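Maleylpyruvate isomerase (Ralstonia sp., PDB 2V6K) catalyses the glutathione-dependent isomerisation of maleylpyruvate to fumarylpyruvate, a step in bacterial naphthalene degradation, as a homodimer of the zeta class of the glutathione transferase superfamily. Local coordinates at residues Ile128-Cys132 / Arg178-Asp182; Phe140-Glu144 / Leu183-Ile189; Leu169-Val173 / Ile189-Asp193. All coordinates share one frame; numbering follows the deposited sequence. Where two conformers were deposited one is given.

Contact 1: Ile128-Cys132 / Arg178-Asp182; sequences INAWC and RFQVD. With TGG (gamma-glutamyl-S-(1,2-dicarboxyethyl)cysteinylglycine), chain C.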
loop_
_atom_site.group_PDB
_atom_site.type_symbol
_atom_site.label_atom_id
_atom_site.label_comp_id
_atom_site.label_asym_id
_atom_site.label_seq_id
_atom_site.Cartn_x
_atom_site.Cartn_y
_atom_site.Cartn_z
ATOM N N ILE A 128 -3.590 -12.644 18.835
ATOM C CA ILE A 128 -2.998 -11.483 18.165
ATOM C C ILE A 128 -1.669 -11.866 17.524
ATOM O O ILE A 128 -1.440 -11.567 16.352
ATOM C CB ILE A 128 -2.830 -10.283 19.135
ATOM C CG1 ILE A 128 -4.196 -9.738 19.592
ATOM C CG2 ILE A 128 -1.958 -9.181 18.517
ATOM C CD1 ILE A 128 -5.097 -9.218 18.471
ATOM N N ASN A 129 -0.809 -12.558 18.266
ATOM C CA ASN A 129 0.469 -12.973 17.704
ATOM C C ASN A 129 0.307 -13.918 16.518
ATOM O O ASN A 129 1.050 -13.814 15.542
ATOM C CB ASN A 129 1.376 -13.585 18.778
ATOM C CG ASN A 129 2.008 -12.537 19.681
ATOM O OD1 ASN A 129 1.689 -11.351 19.605
ATOM N ND2 ASN A 129 2.909 -12.979 20.548
ATOM N N ALA A 130 -0.670 -14.826 16.591
ATOM C CA ALA A 130 -0.905 -15.775 15.500
ATOM C C ALA A 130 -1.391 -15.060 14.241
ATOM O O ALA A 130 -0.983 -15.398 13.130
ATOM C CB ALA A 130 -1.893 -16.854 15.929
ATOM N N TRP A 131 -2.256 -14.065 14.423
ATOM C CA TRP A 131 -2.715 -13.216 13.325
ATOM C C TRP A 131 -1.529 -12.521 12.674
ATOM O O TRP A 131 -1.313 -12.642 11.465
ATOM C CB TRP A 131 -3.707 -12.193 13.875
ATOM C CG TRP A 131 -4.082 -11.023 12.985
ATOM C CD1 TRP A 131 -3.412 -9.838 12.855
ATOM C CD2 TRP A 131 -5.256 -10.909 12.169
ATOM N NE1 TRP A 131 -4.084 -9.004 11.986
ATOM C CE2 TRP A 131 -5.230 -9.629 11.568
ATOM C CE3 TRP A 131 -6.334 -11.762 11.896
ATOM C CZ2 TRP A 131 -6.233 -9.190 10.703
ATOM C CZ3 TRP A 131 -7.330 -11.325 11.044
ATOM C CH2 TRP A 131 -7.274 -10.052 10.457
ATOM N N CYS A 132 -0.745 -11.816 13.480
ATOM C CA CYS A 132 0.359 -11.038 12.933
ATOM C C CYS A 132 1.357 -11.909 12.193
ATOM O O CYS A 132 1.816 -11.545 11.106
ATOM C CB CYS A 132 1.058 -10.235 14.024
ATOM S SG CYS A 132 0.018 -8.916 14.695
ATOM N N ARG A 178 8.851 -8.323 17.320
ATOM C CA ARG A 178 7.886 -7.951 18.354
ATOM C C ARG A 178 6.798 -9.018 18.522
ATOM O O ARG A 178 6.396 -9.350 19.643
ATOM C CB ARG A 178 7.259 -6.595 18.005
ATOM C CG ARG A 178 6.144 -6.140 18.926
ATOM C CD ARG A 178 5.381 -4.973 18.323
ATOM N NE ARG A 178 4.310 -4.522 19.207
ATOM C CZ ARG A 178 3.415 -3.586 18.901
ATOM N NH1 ARG A 178 3.440 -2.981 17.719
ATOM N NH2 ARG A 178 2.486 -3.256 19.784
ATOM N N PHE A 179 6.319 -9.548 17.401
ATOM C CA PHE A 179 5.245 -10.543 17.428
ATOM C C PHE A 179 5.733 -11.989 17.472
ATOM O O PHE A 179 4.948 -12.918 17.257
ATOM C CB PHE A 179 4.250 -10.295 16.288
ATOM C CG PHE A 179 3.460 -9.035 16.458
ATOM C CD1 PHE A 179 2.557 -8.911 17.518
ATOM C CD2 PHE A 179 3.613 -7.967 15.579
ATOM C CE1 PHE A 179 1.820 -7.746 17.702
ATOM C CE2 PHE A 179 2.868 -6.792 15.751
ATOM C CZ PHE A 179 1.975 -6.686 16.818
ATOM N N GLN A 180 7.030 -12.154 17.748
ATOM C CA GLN A 180 7.664 -13.462 17.943
ATOM C C GLN A 180 7.488 -14.391 16.743
ATOM O O GLN A 180 7.245 -15.592 16.875
ATOM C CB GLN A 180 7.191 -14.114 19.247
ATOM C CG GLN A 180 7.659 -13.377 20.497
ATOM C CD GLN A 180 7.115 -13.981 21.775
ATOM O OE1 GLN A 180 5.905 -14.126 21.943
ATOM N NE2 GLN A 180 8.012 -14.326 22.690
ATOM N N VAL A 181 7.640 -13.817 15.556
ATOM C CA VAL A 181 7.588 -14.584 14.320
ATOM C C VAL A 181 8.931 -15.275 14.114
ATOM O O VAL A 181 9.981 -14.643 14.239
ATOM C CB VAL A 181 7.298 -13.662 13.117
ATOM C CG1 VAL A 181 7.215 -14.460 11.818
ATOM C CG2 VAL A 181 6.016 -12.875 13.353
ATOM N N ASP A 182 8.889 -16.567 13.805
ATOM C CA ASP A 182 10.092 -17.315 13.464
ATOM C C ASP A 182 10.653 -16.804 12.142
ATOM O O ASP A 182 10.007 -16.912 11.097
ATOM C CB ASP A 182 9.777 -18.810 13.367
ATOM C CG ASP A 182 11.012 -19.659 13.113
ATOM O OD1 ASP A 182 12.146 -19.141 13.231
ATOM O OD2 ASP A 182 10.841 -20.858 12.805
HETATM O OC1 TGG C . 2.125 4.408 5.288
HETATM C CO1 TGG C . 1.275 5.209 5.725
HETATM O OT1 TGG C . 1.542 6.370 6.098
HETATM C CA1 TGG C . -0.151 4.742 5.782
HETATM N NN1 TGG C . -0.449 3.885 4.640
HETATM C CB1 TGG C . -0.407 3.935 7.051
HETATM C CG1 TGG C . -0.243 4.793 8.294
HETATM C CD1 TGG C . -0.759 4.158 9.578
HETATM O OE1 TGG C . -1.068 2.788 9.495
HETATM N NN2 TGG C . 0.138 4.428 10.659
HETATM C CA2 TGG C . 0.127 3.686 11.891
HETATM C CO2 TGG C . -0.982 4.354 12.693
HETATM O OC2 TGG C . -0.692 5.673 13.086
HETATM N NN3 TGG C . -1.560 3.546 13.723
HETATM C CA3 TGG C . -2.456 4.147 14.691
HETATM C CO3 TGG C . -3.668 3.278 14.862
HETATM O OC3 TGG C . -3.761 2.223 14.204
HETATM O OT3 TGG C . -4.528 3.669 15.686
HETATM C CB2 TGG C . 1.554 3.823 12.383
HETATM S SG2 TGG C . 1.858 3.297 14.025
HETATM C CD2 TGG C . 1.701 1.548 14.149
HETATM C CE2 TGG C . 2.877 0.879 13.475
HETATM O OE2 TGG C . 3.763 0.320 14.161
HETATM O OF2 TGG C . 2.943 0.902 12.225
HETATM C CF2 TGG C . 1.637 1.278 15.652
HETATM C CH2 TGG C . 1.311 -0.150 16.011
HETATM O OI2 TGG C . 0.842 -0.906 15.142
HETATM O OJ2 TGG C . 1.539 -0.520 17.187
HETATM O O HOH W 1 3.711 -14.583 15.549
HETATM O O HOH W 2 4.039 -15.762 20.410
HETATM O O HOH W 3 4.404 -10.674 21.290
#

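Contact 2: Phe140-Glu144 / Leu183-Ile189; sequences FDAYE and LTPYPLI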
loop_
_atom_site.group_PDB
_atom_site.type_symbol
_atom_site.label_atom_id
_atom_site.label_comp_id
_atom_site.label_asym_id
_atom_site.label_seq_id
_atom_site.Cartn_x
_atom_site.Cartn_y
_atom_site.Cartn_z
ATOM N N PHE A 140 6.640 -12.333 3.847
ATOM C CA PHE A 140 8.062 -12.669 3.834
ATOM C C PHE A 140 8.363 -13.884 2.951
ATOM O O PHE A 140 9.418 -13.936 2.331
ATOM C CB PHE A 140 8.589 -12.878 5.254
ATOM C CG PHE A 140 8.912 -11.600 5.998
ATOM C CD1 PHE A 140 8.584 -10.339 5.485
ATOM C CD2 PHE A 140 9.536 -11.669 7.235
ATOM C CE1 PHE A 140 8.894 -9.178 6.193
ATOM C CE2 PHE A 140 9.857 -10.515 7.950
ATOM C CZ PHE A 140 9.529 -9.269 7.433
ATOM N N ASP A 141 7.451 -14.858 2.882
ATOM C CA ASP A 141 7.626 -15.962 1.925
ATOM C C ASP A 141 7.855 -15.397 0.520
ATOM O O ASP A 141 8.778 -15.818 -0.183
ATOM C CB ASP A 141 6.411 -16.899 1.891
ATOM C CG ASP A 141 6.312 -17.809 3.101
ATOM O OD1 ASP A 141 7.292 -17.963 3.856
ATOM O OD2 ASP A 141 5.215 -18.384 3.293
ATOM N N ALA A 142 7.012 -14.446 0.123
ATOM C CA ALA A 142 7.090 -13.864 -1.213
ATOM C C ALA A 142 8.323 -12.984 -1.381
ATOM O O ALA A 142 9.019 -13.084 -2.390
ATOM C CB ALA A 142 5.827 -13.079 -1.528
ATOM N N TYR A 143 8.583 -12.122 -0.396
ATOM C CA TYR A 143 9.719 -11.205 -0.443
ATOM C C TYR A 143 11.023 -12.002 -0.538
ATOM O O TYR A 143 11.879 -11.716 -1.390
ATOM C CB TYR A 143 9.700 -10.318 0.807
ATOM C CG TYR A 143 10.481 -9.031 0.728
ATOM C CD1 TYR A 143 9.828 -7.809 0.690
ATOM C CD2 TYR A 143 11.875 -9.032 0.728
ATOM C CE1 TYR A 143 10.534 -6.619 0.647
ATOM C CE2 TYR A 143 12.595 -7.840 0.672
ATOM C CZ TYR A 143 11.909 -6.637 0.630
ATOM O OH TYR A 143 12.593 -5.446 0.578
ATOM N N GLU A 144 11.163 -13.006 0.325
ATOM C CA GLU A 144 12.330 -13.893 0.328
ATOM C C GLU A 144 12.525 -14.584 -1.019
ATOM O O GLU A 144 13.652 -14.669 -1.523
ATOM C CB GLU A 144 12.178 -14.936 1.438
ATOM C CG GLU A 144 13.349 -15.895 1.586
ATOM C CD GLU A 144 14.521 -15.320 2.364
ATOM O OE1 GLU A 144 14.428 -14.191 2.898
ATOM O OE2 GLU A 144 15.545 -16.028 2.449
ATOM N N LEU A 183 11.850 -16.228 12.206
ATOM C CA LEU A 183 12.500 -15.674 11.018
ATOM C C LEU A 183 13.506 -16.632 10.387
ATOM O O LEU A 183 14.120 -16.301 9.376
ATOM C CB LEU A 183 13.166 -14.329 11.335
ATOM C CG LEU A 183 12.202 -13.207 11.728
ATOM C CD1 LEU A 183 12.976 -11.965 12.149
ATOM C CD2 LEU A 183 11.256 -12.887 10.583
ATOM N N THR A 184 13.655 -17.826 10.957
ATOM C CA THR A 184 14.566 -18.819 10.386
ATOM C C THR A 184 14.345 -19.056 8.879
ATOM O O THR A 184 15.317 -19.164 8.138
ATOM C CB THR A 184 14.526 -20.160 11.154
ATOM O OG1 THR A 184 14.666 -19.907 12.554
ATOM C CG2 THR A 184 15.661 -21.086 10.701
ATOM N N PRO A 185 13.076 -19.156 8.421
ATOM C CA PRO A 185 12.863 -19.406 6.989
ATOM C C PRO A 185 13.303 -18.308 6.023
ATOM O O PRO A 185 13.236 -18.513 4.809
ATOM C CB PRO A 185 11.343 -19.583 6.889
ATOM C CG PRO A 185 10.924 -19.983 8.261
ATOM C CD PRO A 185 11.792 -19.159 9.151
ATOM N N TYR A 186 13.745 -17.166 6.548
ATOM C CA TYR A 186 14.043 -15.998 5.711
ATOM C C TYR A 186 15.485 -15.519 5.859
ATOM O O TYR A 186 15.721 -14.392 6.285
ATOM C CB TYR A 186 13.049 -14.862 6.010
ATOM C CG TYR A 186 11.637 -15.370 6.142
ATOM C CD1 TYR A 186 10.960 -15.873 5.038
ATOM C CD2 TYR A 186 10.990 -15.377 7.375
ATOM C CE1 TYR A 186 9.684 -16.373 5.148
ATOM C CE2 TYR A 186 9.696 -15.873 7.495
ATOM C CZ TYR A 186 9.055 -16.367 6.374
ATOM O OH TYR A 186 7.776 -16.864 6.466
ATOM N N PRO A 187 16.461 -16.368 5.492
ATOM C CA PRO A 187 17.853 -15.964 5.666
ATOM C C PRO A 187 18.263 -14.756 4.827
ATOM O O PRO A 187 19.117 -13.983 5.255
ATOM C CB PRO A 187 18.635 -17.206 5.227
ATOM C CG PRO A 187 17.707 -17.924 4.297
ATOM C CD PRO A 187 16.360 -17.719 4.914
ATOM N N LEU A 188 17.667 -14.597 3.650
ATOM C CA LEU A 188 18.047 -13.485 2.787
ATOM C C LEU A 188 17.538 -12.177 3.372
ATOM O O LEU A 188 18.271 -11.186 3.421
ATOM C CB LEU A 188 17.579 -13.704 1.346
ATOM C CG LEU A 188 18.098 -14.980 0.655
ATOM C CD1 LEU A 188 17.526 -15.108 -0.746
ATOM C CD2 LEU A 188 19.627 -15.063 0.621
ATOM N N ILE A 189 16.301 -12.192 3.860
ATOM C CA ILE A 189 15.746 -11.056 4.583
ATOM C C ILE A 189 16.581 -10.746 5.827
ATOM O O ILE A 189 16.911 -9.584 6.084
ATOM C CB ILE A 189 14.260 -11.307 4.944
ATOM C CG1 ILE A 189 13.386 -11.140 3.695
ATOM C CG2 ILE A 189 13.785 -10.379 6.058
ATOM C CD1 ILE A 189 11.927 -11.554 3.888
#

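Contact 3: Leu169-Val173 / Ile189-Asp193; sequences LVPQV and IRAVD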
loop_
_atom_site.group_PDB
_atom_site.type_symbol
_atom_site.label_atom_id
_atom_site.label_comp_id
_atom_site.label_asym_id
_atom_site.label_seq_id
_atom_site.Cartn_x
_atom_site.Cartn_y
_atom_site.Cartn_z
ATOM N N LEU A 169 11.372 -2.800 4.466
ATOM C CA LEU A 169 11.671 -4.117 5.019
ATOM C C LEU A 169 12.141 -4.066 6.469
ATOM O O LEU A 169 11.674 -4.846 7.308
ATOM C CB LEU A 169 12.706 -4.855 4.157
ATOM C CG LEU A 169 13.072 -6.254 4.655
ATOM C CD1 LEU A 169 11.887 -7.207 4.506
ATOM C CD2 LEU A 169 14.300 -6.771 3.915
ATOM N N VAL A 170 13.069 -3.164 6.765
ATOM C CA VAL A 170 13.683 -3.132 8.089
ATOM C C VAL A 170 12.655 -2.951 9.228
ATOM O O VAL A 170 12.661 -3.721 10.181
ATOM C CB VAL A 170 14.874 -2.142 8.136
ATOM C CG1 VAL A 170 15.296 -1.839 9.557
ATOM C CG2 VAL A 170 16.044 -2.731 7.352
ATOM N N PRO A 171 11.759 -1.952 9.130
ATOM C CA PRO A 171 10.730 -1.846 10.168
ATOM C C PRO A 171 9.817 -3.065 10.243
ATOM O O PRO A 171 9.359 -3.428 11.325
ATOM C CB PRO A 171 9.938 -0.604 9.754
ATOM C CG PRO A 171 10.902 0.189 8.930
ATOM C CD PRO A 171 11.645 -0.860 8.152
ATOM N N GLN A 172 9.575 -3.717 9.110
ATOM C CA GLN A 172 8.726 -4.904 9.105
ATOM C C GLN A 172 9.384 -6.080 9.831
ATOM O O GLN A 172 8.696 -6.868 10.500
ATOM C CB GLN A 172 8.327 -5.283 7.680
ATOM C CG GLN A 172 7.228 -6.332 7.628
ATOM C CD GLN A 172 5.973 -5.875 8.335
ATOM O OE1 GLN A 172 5.248 -5.011 7.840
ATOM N NE2 GLN A 172 5.710 -6.454 9.511
ATOM N N VAL A 173 10.708 -6.197 9.714
ATOM C CA VAL A 173 11.442 -7.232 10.435
ATOM C C VAL A 173 11.386 -6.943 11.939
ATOM O O VAL A 173 11.241 -7.861 12.744
ATOM C CB VAL A 173 12.897 -7.346 9.941
ATOM C CG1 VAL A 173 13.660 -8.368 10.764
ATOM C CG2 VAL A 173 12.926 -7.742 8.479
ATOM N N ILE A 189 16.301 -12.192 3.860
ATOM C CA ILE A 189 15.746 -11.056 4.583
ATOM C C ILE A 189 16.581 -10.746 5.827
ATOM O O ILE A 189 16.911 -9.584 6.084
ATOM C CB ILE A 189 14.260 -11.307 4.944
ATOM C CG1 ILE A 189 13.386 -11.140 3.695
ATOM C CG2 ILE A 189 13.785 -10.379 6.058
ATOM C CD1 ILE A 189 11.927 -11.554 3.888
ATOM N N ARG A 190 16.952 -11.776 6.586
ATOM C CA ARG A 190 17.753 -11.552 7.787
ATOM C C ARG A 190 19.098 -10.916 7.437
ATOM O O ARG A 190 19.568 -10.020 8.145
ATOM C CB ARG A 190 17.942 -12.853 8.570
ATOM C CG ARG A 190 16.694 -13.267 9.353
ATOM C CD ARG A 190 16.947 -14.479 10.236
ATOM N NE ARG A 190 16.870 -15.761 9.524
ATOM C CZ ARG A 190 17.915 -16.514 9.188
ATOM N NH1 ARG A 190 19.158 -16.123 9.465
ATOM N NH2 ARG A 190 17.719 -17.672 8.564
ATOM N N ALA A 191 19.702 -11.351 6.331
ATOM C CA ALA A 191 20.986 -10.792 5.901
ATOM C C ALA A 191 20.845 -9.338 5.450
ATOM O O ALA A 191 21.703 -8.513 5.753
ATOM C CB ALA A 191 21.612 -11.642 4.814
ATOM N N VAL A 192 19.762 -9.017 4.746
ATOM C CA VAL A 192 19.514 -7.630 4.336
ATOM C C VAL A 192 19.318 -6.749 5.568
ATOM O O VAL A 192 19.896 -5.659 5.666
ATOM C CB VAL A 192 18.293 -7.506 3.398
ATOM C CG1 VAL A 192 17.920 -6.038 3.190
ATOM C CG2 VAL A 192 18.583 -8.176 2.066
ATOM N N ASP A 193 18.510 -7.225 6.511
ATOM C CA ASP A 193 18.284 -6.497 7.749
ATOM C C ASP A 193 19.602 -6.235 8.488
ATOM O O ASP A 193 19.839 -5.123 8.967
ATOM C CB ASP A 193 17.303 -7.257 8.640
ATOM C CG ASP A 193 17.011 -6.531 9.929
ATOM O OD1 ASP A 193 16.459 -5.419 9.872
ATOM O OD2 ASP A 193 17.351 -7.073 10.998
HETATM O O HOH W 4 14.847 -4.490 11.783
#

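Contact 1: Ile128-Cys132 / Arg178-Asp182
N129 ND2 lies beside the turn at F179-Q180 and gives its hydrogens to two bridging waters. The one at 2.8 Å from N129 ND2 donates on to R178 O; the other, 3.0 Å from N129 ND2, donates to Q180 OE1 in one of the two conformers of Q180. A third water donates to both backbone carbonyls, N129 O and F179 O, the latter at 2.7 Å. The amide oxygen faces differently: N129 OD1 sits in the plane of the F179 ring at its edge, 3.3 Å from F179 CD1, where aromatic hydrogens carry partial positive charge.

Over one ring face stands C132. With SG anti to the carbonyl carbon (chi1 -68°), the sulfur is 3.5 Å from the F179 centroid and only 5° off the ring normal, a sulfur-aromatic contact, while C132 CB rests 3.6 Å from F179 CG. L114 of helix 111-121 also packs on the F179 side chain. Q180, with positive phi, is the C-prime residue of the Schellman motif that ends helix 164-178.

In one of its two conformers R178 has its CD above the opposite face of F179, toward the rim, and its NH1 donates to TGG OJ2 (3.2 Å, 170°). The ring is thus a second-shell residue, held by C132 and backing an arginine whose positive charge probably helps bind the carboxylate of the substrate analogue.

Contact 2: Phe140-Glu144 / Leu183-Ile189
Polar bonds first: E144 and D141 of helix 125-149 accept from L188, I189 and Y186. E144 spreads both oxygens over the first turn of helix 187-196: E144 OE2 accepts from L188 N at 2.8 Å, E144 OE1 from I189 N at 2.9 Å, and each uses its syn lone pair. The bonds are fairly straight (163° and 158°). A chain that bends at CG, chi2 81°, turns the carboxylate to face these N-H groups, just beyond Y186 at the N-cap position. Y186 OH donates a hydrogen bond to D141 OD1 at 2.9 Å, meeting it from above the carboxylate plane.

Aromatic contacts centre on F140 and Y186. F140 CB stands over the middle of the Y186 ring, 3.6 Å from its centroid, and P185 CB covers the opposite face. The two rings make an edge-to-face pair, the edge of F140 toward the face of Y186, with centroids 5.6 Å apart.

Aliphatic groups also meet the F140 ring. I189 CD1 lies over a face, 3.7 Å from F140 CG, whereas L183 CD2 comes in at the edge, 3.8 Å from F140 CE2. Y143 CD2 meets I189 CG1, and the Y143 hydroxyl is hydrogen-bonded to S157.

Backbone N-H groups in a helix's first turn lack carbonyl partners within that helix; two are satisfied here by one glutamate, and the partial positive charge of the helix start would probably favour its ionised form.

Contact 3: Leu169-Val173 / Ile189-Asp193
D193 points its CB from helix 187-196 toward V170 and V173. CG, anti to the backbone N at chi1 -179°, comes 3.9 Å from V173 CG1. At CG the carboxylate divides its work. D193 OD1 lies against the V170 side chain, V170 CG2 being 3.7 Å away and CG1 almost as close, and it also accepts from a water at 2.7 Å; that water donates in turn to V170 O at 2.8 Å, so the bridge runs from carboxylate to helix backbone. OD2 passes V173 CG1 and forms a salt bridge with R177, one turn further along helix 164-178.

These helices belong to the all-helical C-terminal domain of the glutathione transferase fold, and here they are steeply crossed: their segment axes approach to 10.0 Å, with 110° between the N-to-C directions. Helix 164-178 is kinked at P171, whose ring packs on helix 12-24 of the thioredoxin-like N-terminal domain, while V173 and L169 face helix 187-196.

Deeper in the crossing the contact is purely aliphatic. V173 CG2 meets I189 CG2 at 3.7 Å, the two side chains running alongside one another, antiparallel. L169 forks between two partners: L169 CD1 reaches the same I189 methyl at 4.0 Å, and L169 CD2, crossing V192 at about a right angle, is 3.8 Å from V192 CG1.

Overall arrangement
All three contacts lie in the C-terminal helical domain and join helices 125-149, 164-178 and 187-196 with the loop between the last two. Along the chain the order is 128-132, 140-144, 169-173, 178-182, 183-189, 189-193, so each pair of contacts interleaves. Contacts 2 and 3 share I189; their centres are 9 Å apart, and R190 NE probably bonds L183 O at 2.8 Å. Contact 1, centred about 15 Å from contact 2 and 16 Å from contact 3, uses another part of helix 125-149 and includes R178 of the glutathione site. The loop therefore runs from the ligand pocket to the start of helix 187-196, packed against helix 125-149 at both ends.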